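PDB 3CWV: DNA gyrase, B subunit, truncated from Myxococcus xanthus, which probably serves as the ATP-binding subunit of a type II topoisomerase that breaks, passes and rejoins double-stranded DNA at the expense of ATP. Local coordinates for residues 120-125 with 137-142; 112-117 with 151-156; 65-70 with 145-150; 76-81 with 94-99; 10-15 with 129-134. All coordinates share one frame; numbering follows the deposited sequence.

Contact 1 (120-125 with 137-142); sequences GRQWRV and AAVTPM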
# COMPACT_ATOMS: atom_id res chain seq x y z
N GLY A 120 -28.75 6.09 3.74
CA GLY A 120 -29.23 7.38 4.19
C GLY A 120 -29.14 7.62 5.69
O GLY A 120 -29.65 8.63 6.18
N ARG A 121 -28.47 6.72 6.41
CA ARG A 121 -28.35 6.87 7.85
C ARG A 121 -26.88 6.71 8.28
O ARG A 121 -26.05 6.20 7.52
CB ARG A 121 -29.22 5.83 8.57
CG ARG A 121 -30.75 6.04 8.42
CD ARG A 121 -31.53 5.04 9.26
NE ARG A 121 -31.13 3.66 8.95
CZ ARG A 121 -31.66 2.92 7.98
NH1 ARG A 121 -31.22 1.69 7.78
NH2 ARG A 121 -32.62 3.42 7.20
N GLN A 122 -26.59 7.15 9.49
CA GLN A 122 -25.25 7.17 10.06
C GLN A 122 -25.26 6.54 11.47
O GLN A 122 -26.15 6.80 12.30
CB GLN A 122 -24.75 8.62 10.11
CG GLN A 122 -23.35 8.83 10.71
CD GLN A 122 -22.94 10.28 10.77
OE1 GLN A 122 -23.65 11.16 10.26
NE2 GLN A 122 -21.78 10.55 11.38
N TRP A 123 -24.24 5.73 11.74
CA TRP A 123 -24.08 5.11 13.05
C TRP A 123 -22.70 5.50 13.58
O TRP A 123 -21.76 5.61 12.80
CB TRP A 123 -24.16 3.60 12.90
CG TRP A 123 -24.31 2.90 14.20
CD1 TRP A 123 -23.33 2.29 14.96
CD2 TRP A 123 -25.54 2.76 14.92
NE1 TRP A 123 -23.89 1.79 16.12
CE2 TRP A 123 -25.24 2.07 16.12
CE3 TRP A 123 -26.87 3.14 14.67
CZ2 TRP A 123 -26.22 1.74 17.06
CZ3 TRP A 123 -27.85 2.84 15.62
CH2 TRP A 123 -27.52 2.14 16.80
N ARG A 124 -22.60 5.67 14.90
CA ARG A 124 -21.36 6.13 15.54
C ARG A 124 -20.99 5.24 16.74
O ARG A 124 -21.83 5.04 17.63
CB ARG A 124 -21.51 7.59 15.99
CG ARG A 124 -20.24 8.21 16.65
CD ARG A 124 -20.47 9.69 16.96
NE ARG A 124 -20.53 10.45 15.71
CZ ARG A 124 -20.99 11.69 15.59
NH1 ARG A 124 -21.47 12.34 16.63
NH2 ARG A 124 -20.99 12.25 14.39
N VAL A 125 -19.73 4.79 16.78
CA VAL A 125 -19.20 3.99 17.89
C VAL A 125 -18.05 4.77 18.54
O VAL A 125 -17.12 5.16 17.84
CB VAL A 125 -18.62 2.65 17.38
CG1 VAL A 125 -18.06 1.77 18.59
CG2 VAL A 125 -19.64 1.89 16.53
N ALA A 137 -24.39 4.32 18.63
CA ALA A 137 -25.71 4.98 18.61
C ALA A 137 -25.88 5.67 17.30
O ALA A 137 -24.89 6.02 16.66
CB ALA A 137 -25.83 6.01 19.74
N ALA A 138 -27.14 5.91 16.90
CA ALA A 138 -27.44 6.61 15.64
C ALA A 138 -26.99 8.06 15.73
O ALA A 138 -26.96 8.65 16.82
CB ALA A 138 -28.94 6.53 15.30
N VAL A 139 -26.63 8.63 14.58
CA VAL A 139 -26.39 10.06 14.44
C VAL A 139 -27.58 10.59 13.63
O VAL A 139 -27.72 10.29 12.45
CB VAL A 139 -25.07 10.34 13.70
CG1 VAL A 139 -24.79 11.83 13.66
CG2 VAL A 139 -23.90 9.59 14.39
N THR A 140 -28.44 11.35 14.30
CA THR A 140 -29.64 11.91 13.67
C THR A 140 -29.76 13.40 14.00
O THR A 140 -29.72 13.80 15.17
CB THR A 140 -30.91 11.15 14.13
OG1 THR A 140 -31.06 11.28 15.54
CG2 THR A 140 -30.83 9.66 13.80
N PRO A 141 -29.86 14.26 12.96
CA PRO A 141 -29.86 13.86 11.56
C PRO A 141 -28.42 13.48 11.14
O PRO A 141 -27.47 13.85 11.81
CB PRO A 141 -30.30 15.14 10.85
CG PRO A 141 -29.72 16.22 11.70
CD PRO A 141 -29.92 15.72 13.12
N MET A 142 -28.33 12.74 10.04
CA MET A 142 -27.10 12.35 9.37
C MET A 142 -26.23 13.57 9.09
O MET A 142 -26.70 14.60 8.58
CB MET A 142 -27.46 11.65 8.05
CG MET A 142 -26.38 10.75 7.47
SD MET A 142 -26.61 10.26 5.74
CE MET A 142 -25.78 11.56 4.83
O HOH W 1 -28.94 8.57 10.88
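W123 lays one face of its indole on the peptide joining A137 to A138. A137 C sits over the ring centre, while A138 N lies nearer the rim, 3.4 Å from W123 CZ3. CG of W123 stands anti to the backbone N (chi1 -167°); the end of the side chain comes nearer to 137-138, and NE1 is bonded to E135 O. A138 CB adds a methyl contact to W123 CZ3 at 3.9 Å. On the other face of the sheet, V139 packs against Q122 and R124. Its CB approaches Q122 CD to 3.6 Å and its CG1 meets Q122 OE1, whereas CG2 touches R124 CB at 3.5 Å and lies over one face of the guanidinium, toward its rim. The polar ends of these side chains are held from outside: Q122 by E143 N and D115, R124 by salt bridges to D115 and E143. M142 closes the far end, its CG against Q122 CB and its SD 3.5 Å from G120 O. R124 and A137 exchange two backbone hydrogen bonds, and V139 N donates to Q122 O (3.0 Å). A water bridges Q122 N and V139 O. The pair belongs to the hairpin of strands 121-128 and 131-139; the latter is outermost in the sheet, strand 109-118 lies on the inner side of 121-128, and W123 and V125 face helix 75-82.

Contact 2 (112-117 with 151-156); sequences YQVDIW and RGVRVH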
# COMPACT_ATOMS: atom_id res chain seq x y z
N TYR A 112 -11.28 7.02 20.55
CA TYR A 112 -11.57 7.03 19.14
C TYR A 112 -13.05 7.27 18.86
O TYR A 112 -13.88 7.21 19.76
CB TYR A 112 -11.12 5.73 18.46
CG TYR A 112 -11.78 4.42 18.83
CD1 TYR A 112 -11.07 3.44 19.52
CD2 TYR A 112 -13.09 4.11 18.42
CE1 TYR A 112 -11.63 2.20 19.80
CE2 TYR A 112 -13.65 2.86 18.70
CZ TYR A 112 -12.91 1.92 19.39
OH TYR A 112 -13.43 0.69 19.66
N GLN A 113 -13.32 7.54 17.60
CA GLN A 113 -14.70 7.68 17.13
C GLN A 113 -14.79 7.07 15.76
O GLN A 113 -14.02 7.43 14.87
CB GLN A 113 -15.11 9.15 17.10
CG GLN A 113 -16.50 9.36 16.49
CD GLN A 113 -16.93 10.82 16.58
OE1 GLN A 113 -16.76 11.45 17.63
NE2 GLN A 113 -17.48 11.37 15.49
N VAL A 114 -15.72 6.15 15.57
CA VAL A 114 -15.90 5.57 14.26
C VAL A 114 -17.32 5.94 13.76
O VAL A 114 -18.28 5.76 14.47
CB VAL A 114 -15.77 4.03 14.35
CG1 VAL A 114 -16.12 3.35 13.03
CG2 VAL A 114 -14.32 3.64 14.75
N ASP A 115 -17.41 6.43 12.53
CA ASP A 115 -18.71 6.76 11.92
C ASP A 115 -18.92 5.90 10.70
O ASP A 115 -17.99 5.70 9.91
CB ASP A 115 -18.76 8.22 11.53
CG ASP A 115 -18.79 9.16 12.72
OD1 ASP A 115 -19.90 9.40 13.25
OD2 ASP A 115 -17.72 9.71 13.12
N ILE A 116 -20.13 5.37 10.53
CA ILE A 116 -20.41 4.53 9.38
C ILE A 116 -21.68 5.12 8.76
O ILE A 116 -22.66 5.35 9.46
CB ILE A 116 -20.68 3.03 9.76
CG1 ILE A 116 -19.58 2.43 10.67
CG2 ILE A 116 -20.84 2.16 8.51
CD1 ILE A 116 -19.98 2.38 12.15
N TRP A 117 -21.63 5.40 7.46
CA TRP A 117 -22.78 5.95 6.73
C TRP A 117 -23.25 4.83 5.81
O TRP A 117 -22.43 4.21 5.14
CB TRP A 117 -22.39 7.16 5.87
CG TRP A 117 -22.06 8.46 6.61
CD1 TRP A 117 -22.89 9.51 6.82
CD2 TRP A 117 -20.79 8.82 7.18
NE1 TRP A 117 -22.22 10.51 7.50
CE2 TRP A 117 -20.93 10.11 7.73
CE3 TRP A 117 -19.56 8.17 7.28
CZ2 TRP A 117 -19.88 10.77 8.37
CZ3 TRP A 117 -18.51 8.82 7.92
CH2 TRP A 117 -18.67 10.11 8.44
N ARG A 151 -21.93 4.42 0.61
CA ARG A 151 -21.58 4.13 1.98
C ARG A 151 -20.18 4.70 2.26
O ARG A 151 -19.43 5.04 1.34
CB ARG A 151 -21.53 2.62 2.25
CG ARG A 151 -22.79 1.87 1.90
CD ARG A 151 -22.85 0.57 2.65
NE ARG A 151 -23.85 -0.29 2.04
CZ ARG A 151 -24.11 -1.53 2.43
NH1 ARG A 151 -23.43 -2.05 3.45
NH2 ARG A 151 -25.03 -2.24 1.78
N GLY A 152 -19.85 4.79 3.54
CA GLY A 152 -18.50 5.21 3.91
C GLY A 152 -18.24 4.95 5.37
O GLY A 152 -19.17 4.69 6.14
N VAL A 153 -16.97 5.03 5.75
CA VAL A 153 -16.58 4.80 7.12
C VAL A 153 -15.43 5.76 7.46
O VAL A 153 -14.53 5.95 6.64
CB VAL A 153 -16.20 3.31 7.38
CG1 VAL A 153 -15.26 2.80 6.29
CG2 VAL A 153 -15.62 3.13 8.79
N ARG A 154 -15.53 6.41 8.61
CA ARG A 154 -14.44 7.24 9.14
C ARG A 154 -13.96 6.68 10.48
O ARG A 154 -14.76 6.37 11.35
CB ARG A 154 -14.94 8.68 9.32
CG ARG A 154 -13.88 9.68 9.86
CD ARG A 154 -14.63 11.00 10.19
NE ARG A 154 -13.71 12.13 10.37
CZ ARG A 154 -13.42 12.69 11.55
NH1 ARG A 154 -12.58 13.73 11.59
NH2 ARG A 154 -13.96 12.25 12.68
N VAL A 155 -12.64 6.59 10.65
CA VAL A 155 -12.08 6.14 11.91
C VAL A 155 -11.20 7.31 12.37
O VAL A 155 -10.31 7.71 11.66
CB VAL A 155 -11.18 4.91 11.74
CG1 VAL A 155 -10.48 4.56 13.06
CG2 VAL A 155 -12.01 3.71 11.29
N HIS A 156 -11.52 7.89 13.52
CA HIS A 156 -10.76 9.04 14.04
C HIS A 156 -10.20 8.57 15.36
O HIS A 156 -10.94 8.05 16.17
CB HIS A 156 -11.69 10.22 14.29
CG HIS A 156 -11.04 11.35 15.04
ND1 HIS A 156 -11.07 11.45 16.42
CD2 HIS A 156 -10.30 12.40 14.61
CE1 HIS A 156 -10.42 12.54 16.79
NE2 HIS A 156 -9.95 13.14 15.71
O HOH W 2 -15.16 9.34 12.94
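D115, paired with R154 across the strands, has its OD2 gripped by Q113 NE2 and by a water that R154 NH2 also binds. Q113 NE2 reaches D115 OD2 at 2.9 Å in an almost straight bond (176°), in the plane of the amide and on the syn lone pair. The water stands 2.6 Å from D115 OD2 and contacts Q113 O. OD1 is taken by Q122 NE2 and by a salt bridge from R124 NE, which probably offsets the charge of the buried acid. The guanidinium of R154 remains 4.6 Å from D115 OD2 at NH2, beyond a salt bridge, although the charges probably attract. W117 and R154 lie side by side and point the same way; R154 CB meets the indole edge, 3.8 Å from W117 CZ3, and G152 O also lies in the ring plane. W117 NE1 is bonded to E143 O. On the reverse face, V114 CG2 and V155 CG2 touch at 4.2 Å, and V153 CG2 nears V114 and I116; helix 75-82 covers V114 and I116. Three hydrogen-bonded pairs, Q113-H156, D115-R154 and W117-G152, each exchange two backbone bonds. Such regular antiparallel pairing, with a helix-covered apolar face, is characteristic of the central sheet in the GHKL-type ATPase domain of GyrB proteins.

Contact 3 (65-70 with 145-150); sequences ALFCTS and MPVSAE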
# COMPACT_ATOMS: atom_id res chain seq x y z
N ALA A 65 -7.42 11.06 11.32
CA ALA A 65 -8.68 10.45 10.86
C ALA A 65 -8.49 9.89 9.46
O ALA A 65 -7.82 10.51 8.62
CB ALA A 65 -9.84 11.45 10.89
N LEU A 66 -9.10 8.73 9.20
CA LEU A 66 -9.10 8.19 7.84
C LEU A 66 -10.56 7.95 7.46
O LEU A 66 -11.30 7.35 8.25
CB LEU A 66 -8.31 6.86 7.79
CG LEU A 66 -8.31 6.23 6.38
CD1 LEU A 66 -7.04 6.49 5.69
CD2 LEU A 66 -8.59 4.76 6.44
N PHE A 67 -10.97 8.47 6.30
CA PHE A 67 -12.29 8.18 5.74
C PHE A 67 -12.15 7.41 4.43
O PHE A 67 -11.26 7.71 3.63
CB PHE A 67 -13.10 9.47 5.52
CG PHE A 67 -14.39 9.24 4.76
CD1 PHE A 67 -15.54 8.84 5.43
CD2 PHE A 67 -14.44 9.38 3.37
CE1 PHE A 67 -16.73 8.59 4.73
CE2 PHE A 67 -15.62 9.14 2.67
CZ PHE A 67 -16.76 8.75 3.35
N CYS A 68 -13.04 6.43 4.22
CA CYS A 68 -13.06 5.63 3.00
C CYS A 68 -14.50 5.54 2.50
O CYS A 68 -15.38 5.32 3.31
CB CYS A 68 -12.63 4.21 3.32
SG CYS A 68 -10.91 4.05 3.69
N THR A 69 -14.72 5.68 1.20
CA THR A 69 -16.03 5.42 0.61
C THR A 69 -16.13 3.94 0.38
O THR A 69 -15.12 3.23 0.38
CB THR A 69 -16.23 6.17 -0.75
OG1 THR A 69 -15.15 5.85 -1.63
CG2 THR A 69 -16.28 7.69 -0.52
N SER A 70 -17.34 3.45 0.19
CA SER A 70 -17.57 2.01 0.15
C SER A 70 -18.94 1.75 -0.46
O SER A 70 -19.79 2.65 -0.45
CB SER A 70 -17.54 1.44 1.58
OG SER A 70 -17.60 0.01 1.57
N MET A 145 -21.13 13.36 4.69
CA MET A 145 -20.02 12.45 4.40
C MET A 145 -18.88 13.30 3.87
O MET A 145 -19.12 14.18 3.05
CB MET A 145 -20.43 11.45 3.31
CG MET A 145 -21.61 10.57 3.67
SD MET A 145 -22.08 9.41 2.39
CE MET A 145 -20.69 8.28 2.38
N PRO A 146 -17.62 13.04 4.33
CA PRO A 146 -16.45 13.73 3.79
C PRO A 146 -16.34 13.67 2.27
O PRO A 146 -15.94 14.65 1.64
CB PRO A 146 -15.28 12.97 4.44
CG PRO A 146 -15.84 12.51 5.73
CD PRO A 146 -17.26 12.14 5.44
N VAL A 147 -16.68 12.51 1.69
CA VAL A 147 -16.78 12.34 0.24
C VAL A 147 -18.10 11.60 0.05
O VAL A 147 -18.30 10.55 0.65
CB VAL A 147 -15.64 11.49 -0.37
CG1 VAL A 147 -15.84 11.30 -1.89
CG2 VAL A 147 -14.30 12.10 -0.06
N SER A 148 -19.00 12.17 -0.74
CA SER A 148 -20.33 11.59 -0.87
C SER A 148 -20.29 10.28 -1.63
O SER A 148 -19.58 10.16 -2.64
CB SER A 148 -21.27 12.59 -1.56
OG SER A 148 -22.60 12.33 -1.18
N ALA A 149 -20.99 9.27 -1.13
CA ALA A 149 -20.99 7.96 -1.75
C ALA A 149 -22.14 7.14 -1.19
O ALA A 149 -22.76 7.56 -0.23
CB ALA A 149 -19.64 7.24 -1.50
N GLU A 150 -22.36 5.94 -1.74
CA GLU A 150 -23.41 5.05 -1.22
C GLU A 150 -23.18 4.76 0.27
O GLU A 150 -24.12 4.82 1.09
CB GLU A 150 -23.42 3.72 -1.98
CG GLU A 150 -23.84 3.79 -3.43
CD GLU A 150 -24.01 2.40 -4.05
OE1 GLU A 150 -24.08 1.40 -3.30
OE2 GLU A 150 -24.08 2.30 -5.30
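M145 opens the run against F67 by bringing its CE methyl to the ring edge, 4.1 Å from F67 CZ. Its chain bends at chi3 (69°), which turns CE toward the ring, and its SD receives a weak hydrogen bond from A149 N across the curl of the loop. P146 comes next and lies over one face of F67: CD stands 3.8 Å from the ring centroid, 19° off the normal, a CH-pi contact, while CB and CG extend the cover to F67 CG. V147 passes the far end of the same ring. Its carbonyl O lies 3.6 Å from F67 CZ, and its CB meets both F67 CE2 at 3.8 Å and T69 CG2. After S148 the chain returns at A149, whose CB packs on T69 CG2 at 3.5 Å, the closest apolar approach here. T69 turns that methyl to the loop while its OG1 bonds to D53. E150 ends the contact loosely, with CB 4.1 Å from S70 O. The loop packs on this face of the sheet through apolar contacts: V147 also touches D53 and V55 of the adjoining strand 53-58, F67 leans on R154 of strand 151-159 on the other side, and on the opposite face of strand 64-70, L66 and C68 pack against helix 28-47.

Contact 4 (76-81 with 94-99); sequences ENLVRV and DGWGWD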
# COMPACT_ATOMS: atom_id res chain seq x y z
N GLU A 76 -22.30 -3.27 11.71
CA GLU A 76 -22.07 -4.52 12.43
C GLU A 76 -20.65 -5.05 12.21
O GLU A 76 -20.01 -5.55 13.14
CB GLU A 76 -23.04 -5.61 11.98
CG GLU A 76 -23.11 -6.68 13.04
CD GLU A 76 -23.41 -8.05 12.50
OE1 GLU A 76 -24.14 -8.15 11.47
OE2 GLU A 76 -22.94 -9.04 13.13
N ASN A 77 -20.21 -4.96 10.96
CA ASN A 77 -18.81 -5.21 10.53
C ASN A 77 -17.82 -4.44 11.42
O ASN A 77 -16.96 -5.06 12.04
CB ASN A 77 -18.71 -4.89 9.02
CG ASN A 77 -17.28 -4.69 8.46
OD1 ASN A 77 -16.25 -4.91 9.12
ND2 ASN A 77 -17.23 -4.26 7.19
N LEU A 78 -18.00 -3.13 11.55
CA LEU A 78 -17.09 -2.29 12.34
C LEU A 78 -17.10 -2.63 13.82
O LEU A 78 -16.04 -2.71 14.44
CB LEU A 78 -17.36 -0.78 12.14
CG LEU A 78 -16.47 -0.07 11.12
CD1 LEU A 78 -14.99 -0.02 11.64
CD2 LEU A 78 -16.52 -0.77 9.77
N VAL A 79 -18.29 -2.85 14.40
CA VAL A 79 -18.36 -3.21 15.82
C VAL A 79 -17.60 -4.52 16.08
O VAL A 79 -16.83 -4.61 17.05
CB VAL A 79 -19.79 -3.29 16.36
CG1 VAL A 79 -19.79 -3.85 17.81
CG2 VAL A 79 -20.43 -1.87 16.35
N ARG A 80 -17.79 -5.52 15.22
CA ARG A 80 -17.09 -6.80 15.38
C ARG A 80 -15.56 -6.66 15.27
O ARG A 80 -14.83 -7.15 16.14
CB ARG A 80 -17.60 -7.84 14.36
CG ARG A 80 -19.05 -8.30 14.60
CD ARG A 80 -19.42 -9.44 13.61
NE ARG A 80 -18.74 -10.70 13.97
CZ ARG A 80 -18.43 -11.67 13.11
NH1 ARG A 80 -18.71 -11.56 11.81
NH2 ARG A 80 -17.80 -12.75 13.56
N VAL A 81 -15.09 -6.01 14.21
CA VAL A 81 -13.65 -5.85 14.01
C VAL A 81 -13.03 -5.00 15.12
O VAL A 81 -11.90 -5.24 15.51
CB VAL A 81 -13.29 -5.32 12.61
CG1 VAL A 81 -11.83 -4.98 12.53
CG2 VAL A 81 -13.66 -6.38 11.53
N ASP A 94 -14.55 -11.97 5.82
CA ASP A 94 -14.50 -10.82 4.91
C ASP A 94 -15.08 -9.60 5.58
O ASP A 94 -15.90 -9.72 6.49
CB ASP A 94 -15.33 -11.08 3.62
CG ASP A 94 -14.88 -12.33 2.87
OD1 ASP A 94 -14.16 -12.16 1.87
OD2 ASP A 94 -15.25 -13.46 3.30
N GLY A 95 -14.69 -8.42 5.12
CA GLY A 95 -15.22 -7.20 5.72
C GLY A 95 -14.20 -6.11 5.76
O GLY A 95 -12.98 -6.37 5.64
N TRP A 96 -14.69 -4.89 5.89
CA TRP A 96 -13.83 -3.72 6.08
C TRP A 96 -12.91 -3.92 7.30
O TRP A 96 -13.38 -4.04 8.43
CB TRP A 96 -14.67 -2.44 6.24
CG TRP A 96 -13.88 -1.21 5.96
CD1 TRP A 96 -13.70 -0.58 4.75
CD2 TRP A 96 -13.12 -0.45 6.92
NE1 TRP A 96 -12.89 0.54 4.91
CE2 TRP A 96 -12.51 0.63 6.22
CE3 TRP A 96 -12.93 -0.56 8.30
CZ2 TRP A 96 -11.70 1.58 6.86
CZ3 TRP A 96 -12.12 0.38 8.94
CH2 TRP A 96 -11.52 1.44 8.20
N GLY A 97 -11.61 -3.99 7.08
CA GLY A 97 -10.65 -4.18 8.21
C GLY A 97 -10.57 -5.61 8.72
O GLY A 97 -9.85 -5.89 9.67
N TRP A 98 -11.26 -6.55 8.06
CA TRP A 98 -11.17 -7.95 8.44
C TRP A 98 -9.78 -8.49 8.08
O TRP A 98 -9.28 -8.25 6.98
CB TRP A 98 -12.24 -8.80 7.74
CG TRP A 98 -12.49 -10.11 8.41
CD1 TRP A 98 -11.82 -11.28 8.19
CD2 TRP A 98 -13.51 -10.41 9.37
NE1 TRP A 98 -12.34 -12.28 8.98
CE2 TRP A 98 -13.37 -11.77 9.72
CE3 TRP A 98 -14.53 -9.65 9.97
CZ2 TRP A 98 -14.23 -12.41 10.64
CZ3 TRP A 98 -15.37 -10.29 10.92
CH2 TRP A 98 -15.21 -11.65 11.22
N ASP A 99 -9.18 -9.24 8.98
CA ASP A 99 -7.79 -9.67 8.86
C ASP A 99 -6.80 -8.50 8.61
O ASP A 99 -5.90 -8.59 7.76
CB ASP A 99 -7.62 -10.73 7.76
CG ASP A 99 -6.32 -11.56 7.93
OD1 ASP A 99 -5.84 -11.70 9.06
OD2 ASP A 99 -5.80 -12.05 6.91
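W98 and R80 meet as two flat groups turned 57° from each other. R80 CZ lies in the plane of the indole at its edge, 3.7 Å from W98 CH2, while W98 CZ3 lies over one face of the guanidinium, toward its rim. One face of the W98 ring bears D94 N from its own loop, and NE1 is bonded to P91 O. V81 packs on the turn: CG2 touches W98 CE3 at 3.7 Å and CG1 comes within 3.6 Å of G97 O. W96 extends its ring to the opposite side of the loop, where L78 CD2 approaches W96 CE3 obliquely at 3.9 Å; V153, V155 and helices 28-47 and 102-107 also touch this indole. N77 crosses W96 at about a right angle. The type II beta turn G95-W98, with G97 at positive phi, sets the two tryptophans apart. This glycine-rich turn, lying between helix 75-82 and helix 102-107, probably corresponds to the glycine motif that follows the ATP lid in GHKL-type ATPases.

Contact 5 (10-15 with 129-134); sequences GIVENV and HGHPQG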
# COMPACT_ATOMS: atom_id res chain seq x y z
N GLY A 10 -9.64 -9.80 26.23
CA GLY A 10 -9.09 -10.68 25.25
C GLY A 10 -8.17 -9.76 24.46
O GLY A 10 -7.17 -9.27 24.98
N ILE A 11 -8.56 -9.46 23.22
CA ILE A 11 -7.63 -8.97 22.20
C ILE A 11 -7.12 -7.56 22.47
O ILE A 11 -5.92 -7.34 22.46
CB ILE A 11 -8.21 -9.12 20.77
CG1 ILE A 11 -8.29 -10.61 20.41
CG2 ILE A 11 -7.34 -8.44 19.73
CD1 ILE A 11 -8.74 -10.86 19.01
N VAL A 12 -8.02 -6.62 22.79
CA VAL A 12 -7.59 -5.24 23.03
C VAL A 12 -6.61 -5.17 24.21
O VAL A 12 -5.61 -4.45 24.16
CB VAL A 12 -8.79 -4.33 23.32
CG1 VAL A 12 -8.34 -2.97 23.86
CG2 VAL A 12 -9.66 -4.19 22.05
N GLU A 13 -6.92 -5.91 25.27
CA GLU A 13 -6.08 -5.86 26.47
C GLU A 13 -4.74 -6.55 26.27
O GLU A 13 -3.74 -6.08 26.79
CB GLU A 13 -6.84 -6.41 27.70
CG GLU A 13 -7.83 -5.40 28.28
CD GLU A 13 -7.20 -4.04 28.61
OE1 GLU A 13 -6.07 -4.01 29.16
OE2 GLU A 13 -7.83 -3.00 28.35
N ASN A 14 -4.72 -7.61 25.46
CA ASN A 14 -3.47 -8.25 25.02
C ASN A 14 -2.58 -7.31 24.24
O ASN A 14 -1.37 -7.28 24.45
CB ASN A 14 -3.76 -9.46 24.13
CG ASN A 14 -4.26 -10.66 24.91
OD1 ASN A 14 -4.39 -10.62 26.14
ND2 ASN A 14 -4.53 -11.75 24.20
N VAL A 15 -3.18 -6.55 23.33
CA VAL A 15 -2.41 -5.56 22.57
C VAL A 15 -1.89 -4.45 23.48
O VAL A 15 -0.73 -4.04 23.36
CB VAL A 15 -3.26 -4.96 21.41
CG1 VAL A 15 -2.50 -3.85 20.70
CG2 VAL A 15 -3.62 -6.06 20.39
N HIS A 129 -9.74 4.18 25.77
CA HIS A 129 -8.70 3.24 26.27
C HIS A 129 -8.70 1.93 25.51
O HIS A 129 -8.40 0.86 26.05
CB HIS A 129 -8.90 2.99 27.78
CG HIS A 129 -9.24 4.23 28.53
ND1 HIS A 129 -8.41 5.34 28.50
CD2 HIS A 129 -10.33 4.58 29.25
CE1 HIS A 129 -8.99 6.32 29.18
NE2 HIS A 129 -10.14 5.88 29.66
N GLY A 130 -9.05 2.04 24.23
CA GLY A 130 -8.90 0.96 23.30
C GLY A 130 -10.15 0.17 23.04
O GLY A 130 -10.13 -0.70 22.17
N HIS A 131 -11.21 0.45 23.80
CA HIS A 131 -12.42 -0.38 23.82
C HIS A 131 -13.65 0.36 23.31
O HIS A 131 -13.88 1.46 23.71
CB HIS A 131 -12.78 -0.80 25.27
CG HIS A 131 -11.80 -1.75 25.87
ND1 HIS A 131 -11.86 -3.11 25.65
CD2 HIS A 131 -10.72 -1.54 26.66
CE1 HIS A 131 -10.86 -3.70 26.29
NE2 HIS A 131 -10.14 -2.76 26.89
N PRO A 132 -14.48 -0.31 22.52
CA PRO A 132 -15.72 0.37 22.11
C PRO A 132 -16.63 0.57 23.31
O PRO A 132 -16.71 -0.29 24.20
CB PRO A 132 -16.37 -0.59 21.09
CG PRO A 132 -15.74 -1.93 21.32
CD PRO A 132 -14.39 -1.70 22.02
N GLN A 133 -17.30 1.71 23.35
CA GLN A 133 -18.31 1.96 24.35
C GLN A 133 -19.66 1.42 23.87
O GLN A 133 -20.34 2.06 23.07
CB GLN A 133 -18.34 3.44 24.64
CG GLN A 133 -16.97 3.94 25.11
CD GLN A 133 -16.49 3.13 26.32
OE1 GLN A 133 -17.03 3.28 27.41
NE2 GLN A 133 -15.51 2.24 26.11
N GLY A 134 -19.99 0.22 24.32
CA GLY A 134 -21.24 -0.45 23.91
C GLY A 134 -21.21 -0.78 22.43
O GLY A 134 -20.15 -1.07 21.89
O HOH W 3 -8.03 -0.17 28.69
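H131 is held on two sides by the first turn of helix 11-17, at an edge by E13 and over a face by V12. Its NE2 donates to E13 OE2 at 2.7 Å along a nearly straight line (173°), using the anti lone pair of that oxygen. Carboxylate and imidazole are nearly coplanar, 10° apart; E13 bends at chi2 (-54°), which places CD. V12 supplies the tight part: its CG1 lies over the H131 ring, 3.7 Å from the centroid in a CH-pi contact, and also reaches G130 O at 3.3 Å. G130, at positive phi and lacking a side chain, lets the buried valine come close to the turn. A bond in the plane and a methyl on the face together fix how the imidazole is turned. The solvent side is looser: E13 is exposed, and the same OE2 also takes a water. This water donates both to E13 OE2 (2.9 Å) and to H129 O (2.9 Å), so it links the carboxylate to the turn; the H129 side chain leads away from the helix. Behind V12 lies A107 of helix 102-107. The arrangement is a His-carboxylate hydrogen bond beside a CH-pi contact, here linking the start of helix 11-17, with G10 at its N-cap position, to the turn of the beta hairpin formed by strands 121-128 and 131-139.

How the contacts relate
From the N terminus, 10-15 opens the long loop that contact 5 closes at 129-134. Inside it, 65-70 opens contact 3, and contact 4 (76-81 with 94-99) closes a short loop of its own, nested within both. Next 112-117 and 120-125 open contacts 2 and 1. Contact 5 then closes, followed by contact 1, contact 3 and finally contact 2. Contact 1 is therefore nested in contacts 2 and 3 but crosses contact 5; contacts 2, 3 and 5 cross one another. The result ties neighbouring strands of one sheet together, presses helix 75-82 and its following loop on that sheet, and fastens the N-terminal helix to the hairpin turn.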